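Local structure of hypothetical protein, IPT/TIG domain protein (Bacteroides ovatus, 4HW6) at residues A[140-145]-A[273-278]; A[185-190]-A[195-200]; A[243-248]-A[267-272]; A[300-303]-A[308-311]. The protein is of unknown function but, as an IPT/TIG-domain protein with a six-bladed beta-propeller, is thought to be an auxiliary nutrient-binding protein that probably binds carbohydrate. All blocks are in the same frame, centred on the assembly; numbering follows the deposited sequence. Where two conformers were deposited one is given.

Contact 1 of 4, residues A[140-145]-A[273-278]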
loop_
_atom_site.group_PDB
_atom_site.type_symbol
_atom_site.label_atom_id
_atom_site.label_comp_id
_atom_site.label_asym_id
_atom_site.label_seq_id
_atom_site.Cartn_x
_atom_site.Cartn_y
_atom_site.Cartn_z
ATOM N N ASN A 140 17.341 -2.733 4.190
ATOM C CA ASN A 140 16.494 -2.080 5.188
ATOM C C ASN A 140 15.443 -1.216 4.535
ATOM O O ASN A 140 15.737 -0.099 4.071
ATOM C CB ASN A 140 17.368 -1.235 6.118
ATOM C CG ASN A 140 16.621 -0.707 7.329
ATOM O OD1 ASN A 140 15.435 -0.958 7.499
ATOM N ND2 ASN A 140 17.338 0.009 8.192
ATOM N N ILE A 141 14.212 -1.708 4.517
ATOM C CA ILE A 141 13.119 -0.980 3.882
ATOM C C ILE A 141 12.356 -0.219 4.992
ATOM O O ILE A 141 11.331 -0.669 5.495
ATOM C CB ILE A 141 12.195 -1.932 3.085
ATOM C CG1 ILE A 141 12.993 -2.907 2.203
ATOM C CG2 ILE A 141 11.262 -1.109 2.196
ATOM C CD1 ILE A 141 12.170 -4.115 1.752
ATOM N N TRP A 142 12.875 0.939 5.373
ATOM C CA TRP A 142 12.551 1.529 6.658
ATOM C C TRP A 142 11.286 2.395 6.611
ATOM O O TRP A 142 10.392 2.240 7.440
ATOM C CB TRP A 142 13.771 2.317 7.180
ATOM C CG TRP A 142 13.524 3.018 8.474
ATOM C CD1 TRP A 142 13.491 4.363 8.666
ATOM C CD2 TRP A 142 13.262 2.419 9.739
ATOM N NE1 TRP A 142 13.211 4.644 9.978
ATOM C CE2 TRP A 142 13.058 3.470 10.663
ATOM C CE3 TRP A 142 13.188 1.102 10.191
ATOM C CZ2 TRP A 142 12.794 3.239 12.006
ATOM C CZ3 TRP A 142 12.920 0.874 11.534
ATOM C CH2 TRP A 142 12.708 1.937 12.418
ATOM N N ARG A 143 11.233 3.342 5.681
ATOM C CA ARG A 143 10.047 4.175 5.462
ATOM C C ARG A 143 9.900 4.439 3.968
ATOM O O ARG A 143 10.869 4.856 3.314
ATOM C CB ARG A 143 10.156 5.536 6.157
ATOM C CG ARG A 143 10.299 5.500 7.665
ATOM C CD ARG A 143 9.012 5.075 8.349
ATOM N NE ARG A 143 9.156 5.076 9.817
ATOM C CZ ARG A 143 9.387 4.014 10.592
ATOM N NH1 ARG A 143 9.555 2.805 10.090
ATOM N NH2 ARG A 143 9.449 4.171 11.912
HETATM N N MSE A 144 8.691 4.223 3.441
HETATM C CA MSE A 144 8.376 4.406 2.021
HETATM C C MSE A 144 7.545 5.643 1.758
HETATM O O MSE A 144 6.745 6.071 2.607
HETATM C CB MSE A 144 7.489 3.255 1.509
HETATM C CG MSE A 144 8.119 1.971 1.400
HETATM SE SE MSE A 144 6.703 0.669 0.949
HETATM C CE MSE A 144 7.970 -0.739 0.580
HETATM N N MSE A 145 7.702 6.189 0.551
HETATM C CA MSE A 145 6.851 7.294 0.105
HETATM C C MSE A 145 6.829 7.386 -1.424
HETATM O O MSE A 145 7.873 7.393 -2.082
HETATM C CB MSE A 145 7.418 8.573 0.712
HETATM C CG MSE A 145 6.784 9.837 0.325
HETATM SE SE MSE A 145 5.190 10.231 1.327
HETATM C CE MSE A 145 5.393 9.143 2.908
ATOM N N GLY A 273 12.944 10.334 23.892
ATOM C CA GLY A 273 13.950 9.274 23.993
ATOM C C GLY A 273 13.562 8.009 23.260
ATOM O O GLY A 273 13.923 6.903 23.666
ATOM N N SER A 274 12.850 8.155 22.152
ATOM C CA SER A 274 12.251 7.018 21.473
ATOM C C SER A 274 11.960 7.422 20.028
ATOM O O SER A 274 12.073 8.601 19.671
ATOM C CB SER A 274 10.935 6.615 22.204
ATOM O OG SER A 274 10.502 5.312 21.841
ATOM N N ASN A 275 11.617 6.451 19.193
ATOM C CA ASN A 275 11.308 6.726 17.814
ATOM C C ASN A 275 9.823 7.064 17.729
ATOM O O ASN A 275 8.990 6.399 18.371
ATOM C CB ASN A 275 11.568 5.485 16.943
ATOM C CG ASN A 275 13.027 5.301 16.574
ATOM O OD1 ASN A 275 13.899 6.035 17.023
ATOM N ND2 ASN A 275 13.294 4.297 15.751
ATOM N N PHE A 276 9.491 8.056 16.911
ATOM C CA PHE A 276 8.103 8.384 16.617
ATOM C C PHE A 276 7.971 8.513 15.113
ATOM O O PHE A 276 8.932 8.832 14.427
ATOM C CB PHE A 276 7.688 9.706 17.297
ATOM C CG PHE A 276 7.845 9.678 18.785
ATOM C CD1 PHE A 276 6.908 9.028 19.575
ATOM C CD2 PHE A 276 8.955 10.250 19.401
ATOM C CE1 PHE A 276 7.080 8.946 20.950
ATOM C CE2 PHE A 276 9.111 10.186 20.766
ATOM C CZ PHE A 276 8.167 9.536 21.548
ATOM N N HIS A 277 6.764 8.297 14.628
ATOM C CA HIS A 277 6.431 8.545 13.233
ATOM C C HIS A 277 5.112 9.265 13.216
ATOM O O HIS A 277 4.108 8.749 13.707
ATOM C CB HIS A 277 6.318 7.244 12.457
ATOM C CG HIS A 277 6.112 7.442 10.990
ATOM N ND1 HIS A 277 7.051 8.045 10.183
ATOM C CD2 HIS A 277 5.057 7.151 10.195
ATOM C CE1 HIS A 277 6.580 8.112 8.950
ATOM N NE2 HIS A 277 5.368 7.576 8.932
ATOM N N ILE A 278 5.119 10.450 12.627
ATOM C CA ILE A 278 3.933 11.301 12.558
ATOM C C ILE A 278 3.358 11.234 11.153
ATOM O O ILE A 278 4.097 11.298 10.180
ATOM C CB ILE A 278 4.284 12.743 12.950
ATOM C CG1 ILE A 278 4.762 12.801 14.413
ATOM C CG2 ILE A 278 3.049 13.664 12.808
ATOM C CD1 ILE A 278 5.358 14.134 14.825
HETATM O O HOH W 1 9.849 7.880 11.018
HETATM O O HOH W 2 10.154 6.499 13.410
#
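One water joins R143 and H277, accepting a hydrogen bond from R143 NE at 3.1 Å and lying 2.9 Å from H277 ND1, to which it is also hydrogen-bonded. The setting is the six-bladed beta-propeller: 143-145 and 276-278 lie on the inner edge strands of two blades, and D186, on the inner strand of the blade next to that of R143, touches both side chains. R143 starts from a classic beta bulge, where it and W142 both face V158. Its chain bends about the CB-CG bond (chi2 -71°), which lays CD over one face of the H277 ring, 4.2 Å from the centroid, in a CH-pi contact. The guanidinium does not stack on that imidazole, for the two planes stand 75° apart. It is held from its other end instead. R143 NH1 sits above the centre of the W142 ring, 3.6 Å from its plane, and donates to W142 O at 2.8 Å; N338 OD1 is a further partner of NH1. R143 NH2 reaches a second water at 2.9 Å, and that water bonds to F276 O at 2.8 Å, so the group spans the gap to the opposing backbone through solvent as well. A leucine in place of R143 would probably leave both bridging waters without their donors, and the W142 face and W142 O without the nitrogen that covers them. Beyond the guanidinium, N275 turns its amide 74° from the W142 ring plane; its OD1 is taken by K231 NZ, while N275 ND2 comes to the indole edge, 3.9 Å from W142 CZ2.

Contact 2 of 4, residues A[185-190]-A[195-200]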
loop_
_atom_site.group_PDB
_atom_site.type_symbol
_atom_site.label_atom_id
_atom_site.label_comp_id
_atom_site.label_asym_id
_atom_site.label_seq_id
_atom_site.Cartn_x
_atom_site.Cartn_y
_atom_site.Cartn_z
ATOM N N ALA A 185 16.319 8.623 8.332
ATOM C CA ALA A 185 15.259 8.150 9.239
ATOM C C ALA A 185 13.840 8.254 8.695
ATOM O O ALA A 185 12.950 7.554 9.168
ATOM C CB ALA A 185 15.352 8.899 10.569
ATOM N N ASP A 186 13.601 9.173 7.764
ATOM C CA ASP A 186 12.272 9.366 7.195
ATOM C C ASP A 186 12.390 10.148 5.877
ATOM O O ASP A 186 13.408 10.788 5.605
ATOM C CB ASP A 186 11.345 10.084 8.199
ATOM C CG ASP A 186 9.830 9.909 7.873
ATOM O OD1 ASP A 186 9.470 9.066 6.991
ATOM O OD2 ASP A 186 8.987 10.580 8.546
ATOM N N VAL A 187 11.336 10.078 5.078
ATOM C CA VAL A 187 11.277 10.764 3.778
ATOM C C VAL A 187 9.859 11.266 3.593
ATOM O O VAL A 187 8.898 10.599 3.991
ATOM C CB VAL A 187 11.728 9.858 2.595
ATOM C CG1 VAL A 187 10.913 8.553 2.536
ATOM C CG2 VAL A 187 11.663 10.620 1.282
ATOM N N ASN A 188 9.729 12.458 3.040
ATOM C CA ASN A 188 8.433 13.013 2.690
ATOM C C ASN A 188 8.649 14.006 1.556
ATOM O O ASN A 188 9.761 14.121 1.048
ATOM C CB ASN A 188 7.778 13.682 3.916
ATOM C CG ASN A 188 6.270 13.635 3.874
ATOM O OD1 ASN A 188 5.640 13.766 2.800
ATOM N ND2 ASN A 188 5.664 13.445 5.042
ATOM N N PHE A 189 7.591 14.689 1.135
ATOM C CA PHE A 189 7.676 15.710 0.110
ATOM C C PHE A 189 6.978 16.983 0.563
ATOM O O PHE A 189 5.908 16.942 1.206
ATOM C CB PHE A 189 7.056 15.202 -1.195
ATOM C CG PHE A 189 7.841 14.087 -1.833
ATOM C CD1 PHE A 189 7.708 12.792 -1.406
ATOM C CD2 PHE A 189 8.714 14.345 -2.862
ATOM C CE1 PHE A 189 8.475 11.785 -1.966
ATOM C CE2 PHE A 189 9.464 13.346 -3.428
ATOM C CZ PHE A 189 9.342 12.058 -2.985
ATOM N N THR A 190 7.563 18.106 0.200
ATOM C CA THR A 190 6.978 19.402 0.521
ATOM C C THR A 190 5.792 19.675 -0.420
ATOM O O THR A 190 5.561 18.936 -1.378
ATOM C CB THR A 190 8.006 20.534 0.396
ATOM O OG1 THR A 190 8.368 20.721 -0.983
ATOM C CG2 THR A 190 9.273 20.255 1.226
HETATM N N MSE A 195 11.837 16.831 -2.154
HETATM C CA MSE A 195 11.944 15.658 -1.279
HETATM C C MSE A 195 12.642 16.021 0.030
HETATM O O MSE A 195 13.722 16.555 -0.004
HETATM C CB MSE A 195 12.750 14.576 -1.989
HETATM C CG MSE A 195 12.830 13.262 -1.249
HETATM SE SE MSE A 195 14.156 12.106 -2.135
HETATM C CE MSE A 195 13.098 11.637 -3.690
ATOM N N VAL A 196 12.018 15.712 1.162
ATOM C CA VAL A 196 12.583 15.934 2.492
ATOM C C VAL A 196 13.141 14.622 3.008
ATOM O O VAL A 196 12.502 13.579 2.871
ATOM C CB VAL A 196 11.478 16.412 3.480
ATOM C CG1 VAL A 196 12.065 16.802 4.833
ATOM C CG2 VAL A 196 10.703 17.571 2.884
ATOM N N VAL A 197 14.350 14.653 3.557
ATOM C CA VAL A 197 14.944 13.470 4.174
ATOM C C VAL A 197 15.525 13.862 5.534
ATOM O O VAL A 197 16.284 14.846 5.650
ATOM C CB VAL A 197 16.064 12.868 3.309
ATOM C CG1 VAL A 197 16.658 11.640 3.994
ATOM C CG2 VAL A 197 15.559 12.508 1.909
ATOM N N VAL A 198 15.178 13.089 6.551
ATOM C CA VAL A 198 15.676 13.319 7.896
ATOM C C VAL A 198 16.960 12.544 8.098
ATOM O O VAL A 198 17.023 11.365 7.764
ATOM C CB VAL A 198 14.624 12.909 8.953
ATOM C CG1 VAL A 198 15.233 12.955 10.371
ATOM C CG2 VAL A 198 13.438 13.851 8.849
ATOM N N ASP A 199 17.992 13.193 8.641
ATOM C CA ASP A 199 19.228 12.528 9.065
ATOM C C ASP A 199 19.195 12.463 10.591
ATOM O O ASP A 199 19.168 13.504 11.236
ATOM C CB ASP A 199 20.434 13.338 8.634
ATOM C CG ASP A 199 21.782 12.650 8.922
ATOM O OD1 ASP A 199 21.832 11.431 9.265
ATOM O OD2 ASP A 199 22.825 13.339 8.726
ATOM N N ASP A 200 19.191 11.255 11.147
ATOM C CA ASP A 200 19.238 11.051 12.602
ATOM C C ASP A 200 20.703 11.014 13.026
ATOM O O ASP A 200 21.393 10.002 12.811
ATOM C CB ASP A 200 18.518 9.750 12.971
ATOM C CG ASP A 200 18.613 9.412 14.466
ATOM O OD1 ASP A 200 19.129 10.221 15.277
ATOM O OD2 ASP A 200 18.184 8.298 14.811
#
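F189 lays its ring alongside the selenomethionine M195, the two side chains pointing the same way. F189 CE2 meets M195 CB at 3.8 Å, and a bend at the end of the M195 chain (chi3 -74°) brings M195 CE to F189 CZ, also at 3.8 Å. On the same face V187 CG2 rests on M195 CG at 3.8 Å, the chains slanting across one another. With an alanine in place of F189, M195 is likely to lose the ring beside it, opening a gap and leaving its terminal methyl freer to turn.

These contacts sit on a beta hairpin whose strands run antiparallel, 161° apart. F189 and M195 form a non-hydrogen-bonded pair, whereas N188 and V196 are joined twice: N188 N to V196 O at 3.0 Å, and V196 N to N188 O at 2.8 Å. The N188 side chain turns back on its own strand, its OD1 accepting F189 N at 2.7 Å in the carbonyl plane, on a lone pair. Near the turn the packing is tight, with T190 CG2 only 3.5 Å from V196 CG2.

Strand 184-189 is the inner edge of its propeller blade, and strand 195-199 pairs on its other side with strand 207-212. The F189 face leans on M145 and Y156 of the preceding blade; from the other face, D186 and N188 hydrogen-bond to the backbone of C233, just before strand 234-235 of the following blade.

Contact 3 of 4, residues A[243-248]-A[267-272]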
loop_
_atom_site.group_PDB
_atom_site.type_symbol
_atom_site.label_atom_id
_atom_site.label_comp_id
_atom_site.label_asym_id
_atom_site.label_seq_id
_atom_site.Cartn_x
_atom_site.Cartn_y
_atom_site.Cartn_z
ATOM N N TYR A 243 6.796 18.839 10.358
ATOM C CA TYR A 243 6.708 18.525 11.777
ATOM C C TYR A 243 7.620 17.367 12.113
ATOM O O TYR A 243 7.637 16.354 11.413
ATOM C CB TYR A 243 5.252 18.228 12.198
ATOM C CG TYR A 243 4.323 19.446 12.112
ATOM C CD1 TYR A 243 3.847 19.917 10.875
ATOM C CD2 TYR A 243 3.902 20.116 13.267
ATOM C CE1 TYR A 243 2.993 21.014 10.794
ATOM C CE2 TYR A 243 3.053 21.232 13.194
ATOM C CZ TYR A 243 2.591 21.661 11.949
ATOM O OH TYR A 243 1.757 22.761 11.863
ATOM N N TYR A 244 8.396 17.516 13.195
ATOM C CA TYR A 244 9.368 16.505 13.564
ATOM C C TYR A 244 9.543 16.347 15.064
ATOM O O TYR A 244 9.058 17.166 15.844
ATOM C CB TYR A 244 10.712 16.770 12.892
ATOM C CG TYR A 244 11.439 18.046 13.299
ATOM C CD1 TYR A 244 11.099 19.291 12.755
ATOM C CD2 TYR A 244 12.491 18.008 14.208
ATOM C CE1 TYR A 244 11.797 20.437 13.102
ATOM C CE2 TYR A 244 13.184 19.157 14.564
ATOM C CZ TYR A 244 12.854 20.364 13.997
ATOM O OH TYR A 244 13.532 21.517 14.359
ATOM N N THR A 245 10.211 15.251 15.448
ATOM C CA THR A 245 10.642 15.036 16.810
ATOM C C THR A 245 12.156 14.837 16.846
ATOM O O THR A 245 12.772 14.476 15.831
ATOM C CB THR A 245 9.970 13.798 17.480
ATOM O OG1 THR A 245 10.423 12.589 16.854
ATOM C CG2 THR A 245 8.452 13.862 17.405
ATOM N N ARG A 246 12.729 15.136 18.010
ATOM C CA ARG A 246 14.138 14.902 18.331
ATOM C C ARG A 246 14.268 14.085 19.610
ATOM O O ARG A 246 13.581 14.328 20.597
ATOM C CB ARG A 246 14.849 16.227 18.588
ATOM C CG ARG A 246 14.985 17.129 17.374
ATOM C CD ARG A 246 15.643 18.428 17.771
ATOM N NE ARG A 246 14.784 19.162 18.701
ATOM C CZ ARG A 246 15.136 20.180 19.474
ATOM N NH1 ARG A 246 16.383 20.644 19.504
ATOM N NH2 ARG A 246 14.219 20.741 20.256
ATOM N N TYR A 247 15.197 13.137 19.602
ATOM C CA TYR A 247 15.378 12.205 20.698
ATOM C C TYR A 247 15.387 12.827 22.081
ATOM O O TYR A 247 14.749 12.305 22.990
ATOM C CB TYR A 247 16.653 11.389 20.457
ATOM C CG TYR A 247 16.896 10.286 21.462
ATOM C CD1 TYR A 247 17.576 10.534 22.638
ATOM C CD2 TYR A 247 16.481 8.974 21.208
ATOM C CE1 TYR A 247 17.809 9.529 23.549
ATOM C CE2 TYR A 247 16.694 7.970 22.122
ATOM C CZ TYR A 247 17.352 8.241 23.286
ATOM O OH TYR A 247 17.585 7.234 24.225
ATOM N N HIS A 248 16.106 13.938 22.255
ATOM C CA HIS A 248 16.313 14.486 23.584
ATOM C C HIS A 248 15.288 15.513 24.076
ATOM O O HIS A 248 15.500 16.137 25.123
ATOM C CB HIS A 248 17.700 15.090 23.666
ATOM C CG HIS A 248 18.788 14.073 23.624
ATOM N ND1 HIS A 248 19.053 13.234 24.688
ATOM C CD2 HIS A 248 19.672 13.745 22.646
ATOM C CE1 HIS A 248 20.070 12.446 24.373
ATOM N NE2 HIS A 248 20.472 12.741 23.147
ATOM N N VAL A 267 4.039 21.644 20.409
ATOM C CA VAL A 267 3.329 21.156 21.595
ATOM C C VAL A 267 4.226 20.224 22.377
ATOM O O VAL A 267 5.085 19.568 21.795
ATOM C CB VAL A 267 2.003 20.440 21.189
ATOM C CG1 VAL A 267 2.263 19.087 20.548
ATOM C CG2 VAL A 267 1.046 20.334 22.380
HETATM N N MSE A 268 4.041 20.160 23.693
HETATM C CA MSE A 268 4.758 19.176 24.512
HETATM C C MSE A 268 4.198 17.785 24.249
HETATM O O MSE A 268 3.009 17.616 23.958
HETATM C CB MSE A 268 4.617 19.472 26.010
HETATM C CG MSE A 268 5.275 20.757 26.463
HETATM SE SE MSE A 268 7.184 20.794 26.114
HETATM C CE MSE A 268 7.852 19.182 27.000
HETATM N N MSE A 269 5.062 16.787 24.379
HETATM C CA MSE A 269 4.665 15.388 24.364
HETATM C C MSE A 269 4.974 14.783 25.724
HETATM O O MSE A 269 5.754 15.321 26.514
HETATM C CB MSE A 269 5.390 14.614 23.252
HETATM C CG MSE A 269 4.808 14.844 21.871
HETATM SE SE MSE A 269 5.785 13.853 20.491
HETATM C CE MSE A 269 5.399 12.066 21.184
ATOM N N ASP A 270 4.350 13.651 26.007
ATOM C CA ASP A 270 4.508 13.023 27.303
ATOM C C ASP A 270 5.695 12.041 27.357
ATOM O O ASP A 270 5.967 11.460 28.405
ATOM C CB ASP A 270 3.195 12.336 27.729
ATOM C CG ASP A 270 2.824 11.146 26.854
ATOM O OD1 ASP A 270 3.584 10.716 25.953
ATOM O OD2 ASP A 270 1.720 10.617 27.081
ATOM N N THR A 271 6.386 11.885 26.228
ATOM C CA THR A 271 7.471 10.906 26.056
ATOM C C THR A 271 8.540 11.481 25.140
ATOM O O THR A 271 8.246 12.181 24.187
ATOM C CB THR A 271 6.899 9.609 25.432
ATOM O OG1 THR A 271 5.827 9.141 26.256
ATOM C CG2 THR A 271 7.953 8.475 25.295
ATOM N N LYS A 272 9.791 11.175 25.448
ATOM C CA LYS A 272 10.907 11.460 24.545
ATOM C C LYS A 272 11.807 10.239 24.554
ATOM O O LYS A 272 11.481 9.214 25.157
ATOM C CB LYS A 272 11.676 12.700 25.002
ATOM C CG LYS A 272 12.302 12.598 26.389
ATOM C CD LYS A 272 13.140 13.821 26.729
ATOM C CE LYS A 272 13.720 13.716 28.129
ATOM N NZ LYS A 272 14.655 14.839 28.381
#
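The firm part of this contact is a buried apolar touch, T245 CG2 against M269 SE at 4.1 Å, the two side chains crossing at about a right angle. M269 is a selenomethionine that stretches out as far as its selenium (chi2 179°), which carries the heavy atom to the threonine methyl. F276 touches both residues, and I252 and I289 also pack on M269, so this end belongs to the hydrophobic seam between two propeller blades. Segment 243-248 leaves strand 242-244 of one blade, while 267-272 is the connection from the outer side of that blade to strand 276-280 of the next.

At the other end the contact loosens into solvent. K272 offers only its side to the opposing backbone: CB lies 3.7 Å from Y247 O, and farther along K272 CD lies 3.7 Å from H248 O. The chain is extended beyond CG and runs past that carbonyl, ending with K272 NZ 3.6 Å from H248 O. The CB atoms of Y247 and H248 point away from 267-272, and both residues touch a crystal neighbour, so their poses may owe something to the lattice. Between the two ends the connection is braced from within, since T271 OG1 donates to D270 OD1 at 2.8 Å, coming from above the carboxylate plane; Y291 OH and Y298 OH hold the same carboxylate.

No hydrogen bond or salt bridge crosses between the segments. They meet through van der Waals contact: a buried methyl-selenium touch at one end, and the larger, exposed lean of the K272 chain on the Y247 and H248 carbonyls at the other, where the lysine charge probably adds no more than a mild attraction.

Contact 4 of 4, residues A[300-303]-A[308-311]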
loop_
_atom_site.group_PDB
_atom_site.type_symbol
_atom_site.label_atom_id
_atom_site.label_comp_id
_atom_site.label_asym_id
_atom_site.label_seq_id
_atom_site.Cartn_x
_atom_site.Cartn_y
_atom_site.Cartn_z
ATOM N N VAL A 300 -2.895 14.008 17.552
ATOM C CA VAL A 300 -2.682 15.429 17.848
ATOM C C VAL A 300 -3.549 16.259 16.893
ATOM O O VAL A 300 -3.449 16.150 15.669
ATOM C CB VAL A 300 -1.195 15.816 17.807
ATOM C CG1 VAL A 300 -0.551 15.465 16.461
ATOM C CG2 VAL A 300 -1.052 17.294 18.163
ATOM N N ASP A 301 -4.458 17.035 17.453
ATOM C CA ASP A 301 -5.361 17.857 16.671
ATOM C C ASP A 301 -4.699 19.159 16.232
ATOM O O ASP A 301 -3.849 19.704 16.943
ATOM C CB ASP A 301 -6.622 18.182 17.482
ATOM C CG ASP A 301 -7.528 16.959 17.703
ATOM O OD1 ASP A 301 -7.667 16.132 16.800
ATOM O OD2 ASP A 301 -8.122 16.843 18.786
ATOM N N TYR A 302 -5.112 19.636 15.061
ATOM C CA TYR A 302 -4.649 20.900 14.481
ATOM C C TYR A 302 -5.783 21.905 14.488
ATOM O O TYR A 302 -6.868 21.624 13.972
ATOM C CB TYR A 302 -4.112 20.665 13.058
ATOM C CG TYR A 302 -3.651 21.905 12.353
ATOM C CD1 TYR A 302 -2.443 22.504 12.684
ATOM C CD2 TYR A 302 -4.405 22.472 11.339
ATOM C CE1 TYR A 302 -2.015 23.641 12.048
ATOM C CE2 TYR A 302 -3.982 23.610 10.683
ATOM C CZ TYR A 302 -2.778 24.192 11.036
ATOM O OH TYR A 302 -2.380 25.328 10.373
ATOM N N ASN A 303 -5.546 23.067 15.104
ATOM C CA ASN A 303 -6.526 24.142 15.119
ATOM C C ASN A 303 -6.224 25.049 13.947
ATOM O O ASN A 303 -5.192 25.722 13.934
ATOM C CB ASN A 303 -6.450 24.931 16.431
ATOM C CG ASN A 303 -7.460 26.080 16.499
ATOM O OD1 ASN A 303 -7.661 26.834 15.537
ATOM N ND2 ASN A 303 -8.101 26.216 17.651
ATOM N N LYS A 308 -2.279 26.122 15.778
ATOM C CA LYS A 308 -1.604 25.430 16.866
ATOM C C LYS A 308 -2.069 24.008 17.056
ATOM O O LYS A 308 -3.216 23.659 16.746
ATOM C CB LYS A 308 -1.767 26.208 18.175
ATOM C CG LYS A 308 -1.030 27.552 18.125
ATOM C CD LYS A 308 -0.943 28.204 19.489
ATOM C CE LYS A 308 -0.152 29.504 19.405
ATOM N NZ LYS A 308 -0.245 30.300 20.664
ATOM N N LEU A 309 -1.161 23.197 17.604
ATOM C CA LEU A 309 -1.456 21.821 17.987
ATOM C C LEU A 309 -2.042 21.715 19.387
ATOM O O LEU A 309 -1.617 22.409 20.307
ATOM C CB LEU A 309 -0.187 20.960 17.900
ATOM C CG LEU A 309 0.566 20.895 16.570
ATOM C CD1 LEU A 309 1.739 19.911 16.623
ATOM C CD2 LEU A 309 -0.391 20.470 15.460
ATOM N N ALA A 310 -3.008 20.826 19.556
ATOM C CA ALA A 310 -3.559 20.521 20.859
ATOM C C ALA A 310 -2.718 19.467 21.579
ATOM O O ALA A 310 -1.834 18.818 20.988
ATOM C CB ALA A 310 -5.008 20.060 20.738
ATOM N N VAL A 311 -3.016 19.282 22.865
ATOM C CA VAL A 311 -2.369 18.250 23.658
ATOM C C VAL A 311 -2.654 16.898 22.995
ATOM O O VAL A 311 -3.829 16.570 22.740
ATOM C CB VAL A 311 -2.886 18.246 25.111
ATOM C CG1 VAL A 311 -2.356 17.028 25.846
ATOM C CG2 VAL A 311 -2.462 19.537 25.828
HETATM O O HOH W 3 -4.940 16.433 20.276
#
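L309 reaches across to both V300 and Y302, meeting each at a slant. Its CD2 approaches the edge of the Y302 ring, near the ring plane, 4.0 Å from Y302 CD1, while L309 CB touches V300 CG2 at 3.8 Å. Y302 holds its ring anti to its own backbone N (chi1 178°), and the ring leads on to N239, whose ND2 bonds Y302 OH. Y243 and W280 touch both Y302 and L309, so the leucine closes over an aromatic cluster between two blades of the propeller. V300 CG2 is pressed up to A310 O as well, at 3.3 Å.

The backbones fix this arrangement. Strand 296-301 runs out into a short turn and the chain comes back alongside it, as in a beta hairpin, with a single bridge at Y302 and L309. A310 N donates to D301 O at 3.0 Å and N303 N to K308 O at 2.9 Å, both nearly straight. Beyond the D301-A310 bond, away from the turn, a water takes over, accepting from D301 N at 2.9 Å and donating to V311 O at 2.7 Å. The polar ends of D301 and N303 turn to R299 and T306. Backbone bonds thus set the alignment, while the side chains that meet across it contribute apolar contact alone.

How the contacts relate
All four contacts lie in the propeller, and no ligand marks a site near them. Contacts 1 and 2 are close neighbours, their centres 10 Å apart: W142 NE1 lies 3.0 Å from A185 O, and M145 packs on F189. Contact 3 runs directly into contact 1 along the chain; G273 N probably bonds to Y247 O at 2.8 Å, and F276 CE1 meets M269 CE at 3.6 Å. Contact 4 touches contact 3 at the rim, V267 CG2 lying 3.5 Å from A310 O. Contacts 2 and 4, with centres 22 Å apart, do not meet. Contacts 1 and 4 reach the same four-stranded blade, contact 1 at its inner edge strand.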